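Local coordinates for fluoroacetyl-CoA-specific thioesterase-like domain-containing protein (Thermanaerovibrio acidaminovorans, PDB 3QOO) that is of unknown function but adopts the hot-dog fold and probably acts on an acyl-CoA thioester, as fluoroacetyl-CoA thioesterases do, at residues Leu9-Met18 with Gln50-Leu60; Ala79-Thr90 with Leu101-Val112. All coordinates share one frame; numbering follows the deposited sequence. Where two conformers were deposited one is given.

Overall arrangement
From the N terminus, the chain runs through the helix 6-9 and a turn into edge strand 15-21, and contact 1 closes the first loop when the end of helix 41-56 comes back to pack beneath that entry. Only after this loop is shut does contact 2 begin: it pairs strand 84-95 with strand 98-107 in a hairpin and takes in the start of strand 110-123. The two contacts therefore follow in series, neither enclosing nor crossing the other. They meet in the sheet, where strand 15-21 lies beside strand 84-95 and Met18 O lies 2.8 Å from Phe87 N, while Ile55 of the helix packs on Val89. Both touch the second subunit.

Contact 1: residues Leu9-Met18 with Gln50-Leu60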
loop_
_atom_site.group_PDB
_atom_site.type_symbol
_atom_site.label_atom_id
_atom_site.label_comp_id
_atom_site.label_asym_id
_atom_site.label_seq_id
_atom_site.Cartn_x
_atom_site.Cartn_y
_atom_site.Cartn_z
ATOM N N LEU A 9 -3.705 22.249 -14.774
ATOM C CA LEU A 9 -2.487 21.441 -14.838
ATOM C C LEU A 9 -2.810 19.951 -14.961
ATOM O O LEU A 9 -2.026 19.246 -15.584
ATOM C CB LEU A 9 -1.602 21.650 -13.616
ATOM C CG LEU A 9 -1.102 23.072 -13.359
ATOM C CD1 LEU A 9 -0.430 23.166 -12.018
ATOM C CD2 LEU A 9 -0.142 23.567 -14.432
ATOM N N PHE A 10 -3.970 19.510 -14.435
ATOM C CA PHE A 10 -4.308 18.084 -14.317
ATOM C C PHE A 10 -5.676 17.808 -14.843
ATOM O O PHE A 10 -6.577 17.487 -14.045
ATOM C CB PHE A 10 -4.232 17.602 -12.850
ATOM C CG PHE A 10 -2.942 17.898 -12.250
ATOM C CD1 PHE A 10 -1.805 17.516 -12.928
ATOM C CD2 PHE A 10 -2.816 18.641 -11.090
ATOM C CE1 PHE A 10 -0.585 17.854 -12.470
ATOM C CE2 PHE A 10 -1.568 18.960 -10.629
ATOM C CZ PHE A 10 -0.470 18.534 -11.293
ATOM N N PRO A 11 -5.846 17.843 -16.167
ATOM C CA PRO A 11 -7.163 17.562 -16.637
ATOM C C PRO A 11 -7.610 16.159 -16.263
ATOM O O PRO A 11 -6.828 15.219 -16.324
ATOM C CB PRO A 11 -7.039 17.723 -18.160
ATOM C CG PRO A 11 -5.890 18.547 -18.333
ATOM C CD PRO A 11 -4.958 18.243 -17.262
ATOM N N VAL A 12 -8.872 16.017 -15.897
ATOM C CA VAL A 12 -9.451 14.716 -15.673
ATOM C C VAL A 12 -9.224 13.842 -16.907
ATOM O O VAL A 12 -9.395 14.305 -18.036
ATOM C CB VAL A 12 -10.964 14.855 -15.321
ATOM C CG1 VAL A 12 -11.653 13.512 -15.312
ATOM C CG2 VAL A 12 -11.115 15.514 -13.975
ATOM N N GLY A 13 -8.773 12.612 -16.685
ATOM C CA GLY A 13 -8.495 11.652 -17.743
ATOM C C GLY A 13 -7.042 11.573 -18.152
ATOM O O GLY A 13 -6.652 10.650 -18.849
ATOM N N THR A 14 -6.232 12.529 -17.726
ATOM C CA THR A 14 -4.793 12.496 -17.966
ATOM C C THR A 14 -4.216 11.213 -17.383
ATOM O O THR A 14 -4.492 10.899 -16.222
ATOM C CB THR A 14 -4.088 13.709 -17.314
ATOM O OG1 THR A 14 -4.652 14.913 -17.836
ATOM C CG2 THR A 14 -2.591 13.698 -17.599
ATOM N N TYR A 15 -3.429 10.475 -18.149
ATOM C CA TYR A 15 -2.892 9.207 -17.669
ATOM C C TYR A 15 -1.498 8.915 -18.116
ATOM O O TYR A 15 -1.009 9.482 -19.096
ATOM C CB TYR A 15 -3.797 8.020 -18.056
ATOM C CG TYR A 15 -3.592 7.482 -19.464
ATOM C CD1 TYR A 15 -2.694 6.447 -19.702
ATOM C CD2 TYR A 15 -4.287 7.985 -20.538
ATOM C CE1 TYR A 15 -2.509 5.906 -20.966
ATOM C CE2 TYR A 15 -4.106 7.443 -21.812
ATOM C CZ TYR A 15 -3.222 6.429 -22.034
ATOM O OH TYR A 15 -3.008 5.903 -23.285
ATOM N N ARG A 16 -0.835 8.038 -17.387
ATOM C CA ARG A 16 0.431 7.447 -17.772
ATOM C C ARG A 16 0.375 5.949 -17.508
ATOM O O ARG A 16 -0.418 5.453 -16.681
ATOM C CB ARG A 16 1.601 8.101 -17.022
ATOM C CG ARG A 16 1.828 9.576 -17.401
ATOM C CD ARG A 16 3.052 10.137 -16.676
ATOM N NE ARG A 16 4.264 9.731 -17.375
ATOM C CZ ARG A 16 4.875 10.450 -18.319
ATOM N NH1 ARG A 16 4.412 11.650 -18.680
ATOM N NH2 ARG A 16 5.964 9.968 -18.914
ATOM N N ARG A 17 1.246 5.232 -18.208
ATOM C CA ARG A 17 1.359 3.798 -18.086
ATOM C C ARG A 17 2.770 3.404 -17.882
ATOM O O ARG A 17 3.680 4.063 -18.387
ATOM C CB ARG A 17 0.868 3.122 -19.338
ATOM C CG ARG A 17 -0.553 2.951 -19.451
ATOM C CD ARG A 17 -0.890 2.072 -20.619
ATOM N NE ARG A 17 -2.234 1.631 -20.533
ATOM C CZ ARG A 17 -2.838 0.860 -21.408
ATOM N NH1 ARG A 17 -2.214 0.491 -22.521
ATOM N NH2 ARG A 17 -4.099 0.502 -21.180
HETATM N N MSE A 18 2.966 2.271 -17.223
HETATM C CA MSE A 18 4.236 1.571 -17.286
HETATM C C MSE A 18 4.032 0.089 -17.119
HETATM O O MSE A 18 3.020 -0.345 -16.586
HETATM C CB MSE A 18 5.209 2.113 -16.246
HETATM C CG MSE A 18 4.792 1.851 -14.850
HETATM SE SE MSE A 18 6.027 2.481 -13.467
HETATM C CE MSE A 18 7.320 1.147 -13.683
ATOM N N GLN A 50 4.613 5.609 -7.964
ATOM C CA GLN A 50 5.588 6.020 -8.962
ATOM C C GLN A 50 4.930 6.697 -10.154
ATOM O O GLN A 50 5.379 7.770 -10.590
ATOM C CB GLN A 50 6.400 4.815 -9.451
ATOM C CG GLN A 50 7.412 5.209 -10.510
ATOM C CD GLN A 50 8.228 4.069 -11.018
ATOM O OE1 GLN A 50 8.228 2.996 -10.421
ATOM N NE2 GLN A 50 8.990 4.302 -12.088
ATOM N N LEU A 51 3.884 6.088 -10.676
ATOM C CA LEU A 51 3.184 6.684 -11.816
ATOM C C LEU A 51 2.468 7.963 -11.463
ATOM O O LEU A 51 2.477 8.898 -12.258
ATOM C CB LEU A 51 2.197 5.700 -12.416
ATOM C CG LEU A 51 2.743 4.741 -13.436
ATOM C CD1 LEU A 51 1.657 3.794 -13.876
ATOM C CD2 LEU A 51 3.329 5.463 -14.600
ATOM N N ALA A 52 1.848 8.031 -10.288
ATOM C CA ALA A 52 1.151 9.242 -9.895
ATOM C C ALA A 52 2.146 10.394 -9.819
ATOM O O ALA A 52 1.845 11.506 -10.258
ATOM C CB ALA A 52 0.456 9.017 -8.551
ATOM N N VAL A 53 3.319 10.140 -9.254
ATOM C CA VAL A 53 4.335 11.181 -9.170
ATOM C C VAL A 53 4.788 11.565 -10.581
ATOM O O VAL A 53 4.991 12.764 -10.874
ATOM C CB VAL A 53 5.530 10.704 -8.314
ATOM C CG1 VAL A 53 6.721 11.652 -8.416
ATOM C CG2 VAL A 53 5.127 10.573 -6.852
ATOM N N GLU A 54 4.972 10.598 -11.472
ATOM C CA GLU A 54 5.327 10.889 -12.872
ATOM C C GLU A 54 4.276 11.715 -13.611
ATOM O O GLU A 54 4.619 12.456 -14.526
ATOM C CB GLU A 54 5.646 9.588 -13.639
ATOM C CG GLU A 54 6.969 8.973 -13.186
ATOM C CD GLU A 54 7.317 7.654 -13.832
ATOM O OE1 GLU A 54 6.619 7.272 -14.818
ATOM O OE2 GLU A 54 8.304 7.019 -13.336
ATOM N N ILE A 55 3.013 11.600 -13.247
ATOM C CA ILE A 55 1.976 12.388 -13.885
ATOM C C ILE A 55 1.976 13.802 -13.345
ATOM O O ILE A 55 1.851 14.759 -14.104
ATOM C CB ILE A 55 0.584 11.743 -13.647
ATOM C CG1 ILE A 55 0.480 10.400 -14.364
ATOM C CG2 ILE A 55 -0.549 12.674 -14.068
ATOM C CD1 ILE A 55 -0.614 9.525 -13.893
ATOM N N LEU A 56 2.086 13.964 -12.025
ATOM C CA LEU A 56 1.829 15.262 -11.410
ATOM C C LEU A 56 3.041 16.168 -11.277
ATOM O O LEU A 56 2.952 17.339 -11.572
ATOM C CB LEU A 56 1.264 15.100 -10.009
ATOM C CG LEU A 56 -0.044 14.296 -9.893
ATOM C CD1 LEU A 56 -0.464 14.270 -8.437
ATOM C CD2 LEU A 56 -1.152 14.897 -10.758
ATOM N N ASP A 57 4.167 15.655 -10.796
ATOM C CA ASP A 57 5.143 16.571 -10.191
ATOM C C ASP A 57 5.814 17.465 -11.216
ATOM O O ASP A 57 6.065 18.643 -10.945
ATOM C CB ASP A 57 6.155 15.830 -9.310
ATOM C CG ASP A 57 5.544 15.416 -7.996
ATOM O OD1 ASP A 57 4.354 15.100 -7.971
ATOM O OD2 ASP A 57 6.210 15.495 -6.976
ATOM N N HIS A 58 6.055 16.943 -12.418
ATOM C CA HIS A 58 6.715 17.749 -13.451
ATOM C C HIS A 58 5.799 18.866 -13.946
ATOM O O HIS A 58 6.270 19.789 -14.604
ATOM C CB HIS A 58 7.270 16.883 -14.592
ATOM C CG HIS A 58 6.221 16.304 -15.486
ATOM N ND1 HIS A 58 5.521 15.151 -15.170
ATOM C CD2 HIS A 58 5.772 16.696 -16.706
ATOM C CE1 HIS A 58 4.676 14.881 -16.154
ATOM N NE2 HIS A 58 4.825 15.792 -17.107
ATOM N N LYS A 59 4.505 18.778 -13.666
ATOM C CA LYS A 59 3.546 19.820 -14.010
ATOM C C LYS A 59 3.408 20.890 -12.943
ATOM O O LYS A 59 2.699 21.880 -13.179
ATOM C CB LYS A 59 2.175 19.205 -14.298
ATOM C CG LYS A 59 2.162 18.165 -15.407
ATOM C CD LYS A 59 2.524 18.723 -16.736
ATOM C CE LYS A 59 1.541 19.788 -17.197
ATOM N NZ LYS A 59 1.809 20.170 -18.606
ATOM N N LEU A 60 4.114 20.734 -11.815
ATOM C CA LEU A 60 4.092 21.704 -10.742
ATOM C C LEU A 60 5.253 22.659 -10.863
ATOM O O LEU A 60 6.326 22.256 -11.249
ATOM C CB LEU A 60 4.154 20.996 -9.368
ATOM C CG LEU A 60 3.034 20.003 -9.108
ATOM C CD1 LEU A 60 3.324 19.250 -7.808
ATOM C CD2 LEU A 60 1.726 20.744 -9.043
#
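Phe10 and Leu56 interlock where the last turns of the central hot-dog helix, residues 41-56, lie against the chain that leads into edge strand 15-21. Leu56 CD2 sits over one face of the Phe10 ring, 3.5 Å from its centroid, in a CH-pi contact. The opposite face is covered by the ring's own neighbour, Leu9 CB, and Leu60 CD2 lies at the ring edge, near its plane, 3.8 Å from Phe10 CZ. A flat, buried phenyl suits this slot between branched side chains, and Val99 of strand 98-107 also touches it. Leu9 itself drapes both methyls against the carbonyl of Lys59, with CD2 3.5 Å from Lys59 O.

Farther along, the strand lays two long side chains across the helix. Arg16 brings its aliphatic stem alongside Ile55, the two running in opposite directions with Arg16 CG 3.4 Å from Ile55 CG1. A bend at chi3 (81°) carries the guanidinium past Glu54 CB toward His58, its plane steeply inclined to both the carboxylate and the imidazole. Arg16 NE remains 4.3 Å from Glu54 OE1, beyond salt-bridge distance, and in this conformer the closest contacts are made by the methylenes. Leu51 fills the space between Arg16 and Met18, its branched end meeting Met18 CG. Gln50 has an extended chain whose amide donates from NE2 to Glu54 OE2 (3.1 Å, 163°), an i to i+4 link on the helix surface. Met18, a selenomethionine, crosses this amide at about a right angle, its selenium nearly equidistant from CD, OE1 and NE2, with SE 3.7 Å from Gln50 CD.

Contact 2: residues Ala79-Thr90 with Leu101-Val112; sequences AVLGDDVTFTVT and LSMKADDPHGPV
Thr86 and Asp106 exchange backbone hydrogen bonds across an antiparallel hairpin, and Thr88 with Lys104 and Thr90 with Ser102 repeat the exchange. Each of the six residues gives its N-H to its partner and takes one on its C=O. The shortest of these bonds runs 2.7 Å from Thr86 N to Asp106 O; the one from Thr88 N to Lys104 O is nearly straight at 166°. Between them, the non-hydrogen-bonded pairs Phe87 with Ala105 and Val89 with Met103 turn apolar side chains toward helix 41-56. Ala105 is small enough to lie under the Phe87 ring, its CB 4.1 Å from the centroid. Met103, a selenomethionine, bends its chain to make an oblique Met-aromatic contact with the same ring.

The threonine face is polar. There a water bridges Thr86 O, Thr88 OG1 and, in this conformer, Asp106 OD1 (2.6 Å from the water oxygen); Thr88 OG1 also has Arg17 NE as partner.

At the open end of the hairpin, away from the turn that joins the strands, Asp83 OD2 and Asp107 OD2 approach to 2.5 Å, with their carboxylate planes 64° apart, a distance that suggests that one of the two acids is protonated. Asp107 OD1 accepts from His109 N (2.8 Å) and forms a salt bridge with Arg134 of the second subunit. This Asx turn starts the type I turn Asp107-Gly110 that reverses the chain into the next strand, within the curved antiparallel sheet that wraps the helix of the hot-dog fold.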
loop_
_atom_site.group_PDB
_atom_site.type_symbol
_atom_site.label_atom_id
_atom_site.label_comp_id
_atom_site.label_asym_id
_atom_site.label_seq_id
_atom_site.Cartn_x
_atom_site.Cartn_y
_atom_site.Cartn_z
ATOM N N ALA A 79 -0.596 -11.913 -9.818
ATOM C CA ALA A 79 0.418 -11.556 -10.813
ATOM C C ALA A 79 1.687 -12.302 -10.418
ATOM O O ALA A 79 2.395 -11.902 -9.501
ATOM C CB ALA A 79 0.632 -10.042 -10.847
ATOM N N VAL A 80 1.944 -13.415 -11.084
ATOM C CA VAL A 80 3.024 -14.312 -10.689
ATOM C C VAL A 80 4.409 -13.704 -10.993
ATOM O O VAL A 80 4.577 -12.872 -11.890
ATOM C CB VAL A 80 2.843 -15.674 -11.487
ATOM C CG1 VAL A 80 3.154 -15.520 -12.963
ATOM C CG2 VAL A 80 3.642 -16.837 -10.895
ATOM N N LEU A 81 5.415 -14.186 -10.266
ATOM C CA LEU A 81 6.788 -13.894 -10.614
ATOM C C LEU A 81 6.998 -14.104 -12.121
ATOM O O LEU A 81 6.584 -15.115 -12.678
ATOM C CB LEU A 81 7.721 -14.860 -9.912
ATOM C CG LEU A 81 7.977 -14.598 -8.466
ATOM C CD1 LEU A 81 8.506 -15.927 -7.872
ATOM C CD2 LEU A 81 8.974 -13.460 -8.300
ATOM N N GLY A 82 7.666 -13.150 -12.758
ATOM C CA GLY A 82 7.985 -13.206 -14.193
ATOM C C GLY A 82 6.879 -12.635 -15.069
ATOM O O GLY A 82 7.076 -12.458 -16.278
ATOM N N ASP A 83 5.719 -12.351 -14.487
ATOM C CA ASP A 83 4.639 -11.674 -15.206
ATOM C C ASP A 83 5.022 -10.250 -15.495
ATOM O O ASP A 83 5.787 -9.669 -14.765
ATOM C CB ASP A 83 3.420 -11.654 -14.301
ATOM C CG ASP A 83 2.111 -11.365 -15.000
ATOM O OD1 ASP A 83 2.003 -11.449 -16.247
ATOM O OD2 ASP A 83 1.126 -11.124 -14.251
ATOM N N ASP A 84 4.513 -9.716 -16.600
ATOM C CA ASP A 84 4.609 -8.293 -16.910
ATOM C C ASP A 84 3.264 -7.681 -16.690
ATOM O O ASP A 84 2.279 -8.035 -17.348
ATOM C CB ASP A 84 5.096 -8.070 -18.329
ATOM C CG ASP A 84 6.547 -8.337 -18.427
ATOM O OD1 ASP A 84 7.309 -7.619 -17.764
ATOM O OD2 ASP A 84 6.925 -9.252 -19.149
ATOM N N VAL A 85 3.210 -6.765 -15.750
ATOM C CA VAL A 85 1.990 -6.081 -15.348
ATOM C C VAL A 85 1.981 -4.643 -15.849
ATOM O O VAL A 85 2.885 -3.873 -15.528
ATOM C CB VAL A 85 1.815 -6.112 -13.800
ATOM C CG1 VAL A 85 0.517 -5.473 -13.408
ATOM C CG2 VAL A 85 1.889 -7.550 -13.287
ATOM N N THR A 86 0.974 -4.325 -16.659
ATOM C CA THR A 86 0.802 -2.962 -17.157
ATOM C C THR A 86 -0.065 -2.180 -16.168
ATOM O O THR A 86 -1.210 -2.547 -15.912
ATOM C CB THR A 86 0.173 -2.958 -18.545
ATOM O OG1 THR A 86 1.028 -3.693 -19.409
ATOM C CG2 THR A 86 -0.055 -1.561 -19.081
ATOM N N PHE A 87 0.493 -1.104 -15.631
ATOM C CA PHE A 87 -0.206 -0.185 -14.753
ATOM C C PHE A 87 -0.641 1.032 -15.523
ATOM O O PHE A 87 0.162 1.627 -16.261
ATOM C CB PHE A 87 0.695 0.267 -13.612
ATOM C CG PHE A 87 0.980 -0.760 -12.568
ATOM C CD1 PHE A 87 0.437 -0.631 -11.302
ATOM C CD2 PHE A 87 1.829 -1.819 -12.820
ATOM C CE1 PHE A 87 0.746 -1.544 -10.296
ATOM C CE2 PHE A 87 2.088 -2.749 -11.804
ATOM C CZ PHE A 87 1.552 -2.613 -10.557
ATOM N N THR A 88 -1.907 1.411 -15.327
ATOM C CA THR A 88 -2.456 2.637 -15.895
ATOM C C THR A 88 -2.988 3.465 -14.737
ATOM O O THR A 88 -3.833 2.972 -13.971
ATOM C CB THR A 88 -3.594 2.355 -16.879
ATOM O OG1 THR A 88 -3.143 1.440 -17.873
ATOM C CG2 THR A 88 -4.043 3.659 -17.552
ATOM N N VAL A 89 -2.446 4.670 -14.579
ATOM C CA VAL A 89 -2.881 5.592 -13.571
ATOM C C VAL A 89 -3.431 6.845 -14.224
ATOM O O VAL A 89 -2.789 7.381 -15.124
ATOM C CB VAL A 89 -1.739 5.883 -12.572
ATOM C CG1 VAL A 89 -2.119 6.979 -11.596
ATOM C CG2 VAL A 89 -1.379 4.597 -11.797
ATOM N N THR A 90 -4.602 7.267 -13.775
ATOM C CA THR A 90 -5.416 8.280 -14.448
ATOM C C THR A 90 -5.927 9.307 -13.462
ATOM O O THR A 90 -6.416 8.942 -12.396
ATOM C CB THR A 90 -6.651 7.637 -15.105
ATOM O OG1 THR A 90 -6.228 6.569 -15.961
ATOM C CG2 THR A 90 -7.456 8.659 -15.907
ATOM N N LEU A 101 -6.359 10.013 -8.171
ATOM C CA LEU A 101 -6.033 9.209 -9.322
ATOM C C LEU A 101 -6.525 7.793 -9.136
ATOM O O LEU A 101 -6.465 7.255 -8.025
ATOM C CB LEU A 101 -4.519 9.199 -9.523
ATOM C CG LEU A 101 -3.914 10.613 -9.669
ATOM C CD1 LEU A 101 -3.296 11.072 -8.353
ATOM C CD2 LEU A 101 -2.868 10.650 -10.757
ATOM N N SER A 102 -7.008 7.186 -10.215
ATOM C CA SER A 102 -7.366 5.797 -10.219
ATOM C C SER A 102 -6.258 4.969 -10.872
ATOM O O SER A 102 -5.419 5.495 -11.592
ATOM C CB SER A 102 -8.649 5.631 -10.989
ATOM O OG SER A 102 -8.500 6.023 -12.325
HETATM N N MSE A 103 -6.277 3.677 -10.591
HETATM C CA MSE A 103 -5.255 2.754 -11.069
HETATM C C MSE A 103 -5.893 1.452 -11.493
HETATM O O MSE A 103 -6.813 0.942 -10.838
HETATM C CB MSE A 103 -4.221 2.481 -9.955
HETATM C CG MSE A 103 -3.085 1.572 -10.315
HETATM SE SE MSE A 103 -3.437 -0.326 -10.046
HETATM C CE MSE A 103 -3.047 -0.422 -8.125
ATOM N N LYS A 104 -5.380 0.906 -12.588
ATOM C CA LYS A 104 -5.689 -0.436 -13.004
ATOM C C LYS A 104 -4.405 -1.113 -13.410
ATOM O O LYS A 104 -3.573 -0.520 -14.081
ATOM C CB LYS A 104 -6.721 -0.459 -14.156
ATOM C CG LYS A 104 -7.382 -1.815 -14.399
ATOM C CD LYS A 104 -8.681 -1.644 -15.178
ATOM C CE LYS A 104 -9.351 -2.980 -15.481
ATOM N NZ LYS A 104 -10.628 -2.742 -16.215
ATOM N N ALA A 105 -4.253 -2.345 -12.976
ATOM C CA ALA A 105 -3.117 -3.198 -13.284
ATOM C C ALA A 105 -3.635 -4.427 -13.985
ATOM O O ALA A 105 -4.515 -5.122 -13.486
ATOM C CB ALA A 105 -2.356 -3.556 -12.007
ATOM N N ASP A 106 -3.042 -4.720 -15.140
ATOM C CA ASP A 106 -3.474 -5.802 -16.003
ATOM C C ASP A 106 -2.254 -6.557 -16.494
ATOM O O ASP A 106 -1.144 -6.036 -16.562
ATOM C CB ASP A 106 -4.225 -5.235 -17.222
ATOM C CG ASP A 106 -5.337 -4.289 -16.839
ATOM O OD1 ASP A 106 -5.226 -3.062 -17.100
ATOM O OD2 ASP A 106 -6.311 -4.753 -16.255
ATOM N N ASP A 107 -2.454 -7.803 -16.846
ATOM C CA ASP A 107 -1.436 -8.536 -17.535
ATOM C C ASP A 107 -2.093 -9.191 -18.710
ATOM O O ASP A 107 -3.271 -8.952 -18.984
ATOM C CB ASP A 107 -0.719 -9.470 -16.559
ATOM C CG ASP A 107 -1.569 -10.667 -16.093
ATOM O OD1 ASP A 107 -2.628 -10.943 -16.695
ATOM O OD2 ASP A 107 -1.196 -11.320 -15.091
ATOM N N PRO A 108 -1.338 -9.998 -19.448
ATOM C CA PRO A 108 -1.905 -10.610 -20.644
ATOM C C PRO A 108 -3.178 -11.436 -20.409
ATOM O O PRO A 108 -3.959 -11.679 -21.342
ATOM C CB PRO A 108 -0.776 -11.544 -21.112
ATOM C CG PRO A 108 0.473 -10.936 -20.519
ATOM C CD PRO A 108 0.068 -10.392 -19.220
ATOM N N HIS A 109 -3.373 -11.895 -19.182
ATOM C CA HIS A 109 -4.501 -12.731 -18.869
ATOM C C HIS A 109 -5.684 -11.976 -18.317
ATOM O O HIS A 109 -6.721 -12.552 -18.162
ATOM C CB HIS A 109 -4.077 -13.830 -17.902
ATOM C CG HIS A 109 -3.031 -14.715 -18.476
ATOM N ND1 HIS A 109 -3.338 -15.762 -19.319
ATOM C CD2 HIS A 109 -1.686 -14.650 -18.424
ATOM C CE1 HIS A 109 -2.217 -16.331 -19.722
ATOM N NE2 HIS A 109 -1.202 -15.672 -19.196
ATOM N N GLY A 110 -5.546 -10.690 -18.071
ATOM C CA GLY A 110 -6.622 -9.857 -17.561
ATOM C C GLY A 110 -6.205 -9.007 -16.363
ATOM O O GLY A 110 -5.039 -8.910 -16.020
ATOM N N PRO A 111 -7.182 -8.372 -15.715
ATOM C CA PRO A 111 -6.910 -7.491 -14.584
ATOM C C PRO A 111 -6.379 -8.250 -13.372
ATOM O O PRO A 111 -6.874 -9.348 -13.074
ATOM C CB PRO A 111 -8.283 -6.888 -14.270
ATOM C CG PRO A 111 -9.166 -7.182 -15.393
ATOM C CD PRO A 111 -8.606 -8.353 -16.127
ATOM N N VAL A 112 -5.416 -7.652 -12.684
ATOM C CA VAL A 112 -4.879 -8.228 -11.476
ATOM C C VAL A 112 -5.131 -7.361 -10.234
ATOM O O VAL A 112 -5.145 -7.885 -9.120
ATOM C CB VAL A 112 -3.398 -8.597 -11.595
ATOM C CG1 VAL A 112 -3.213 -9.734 -12.593
ATOM C CG2 VAL A 112 -2.514 -7.403 -11.976
HETATM O O HOH W 1 -3.445 -1.158 -17.201
#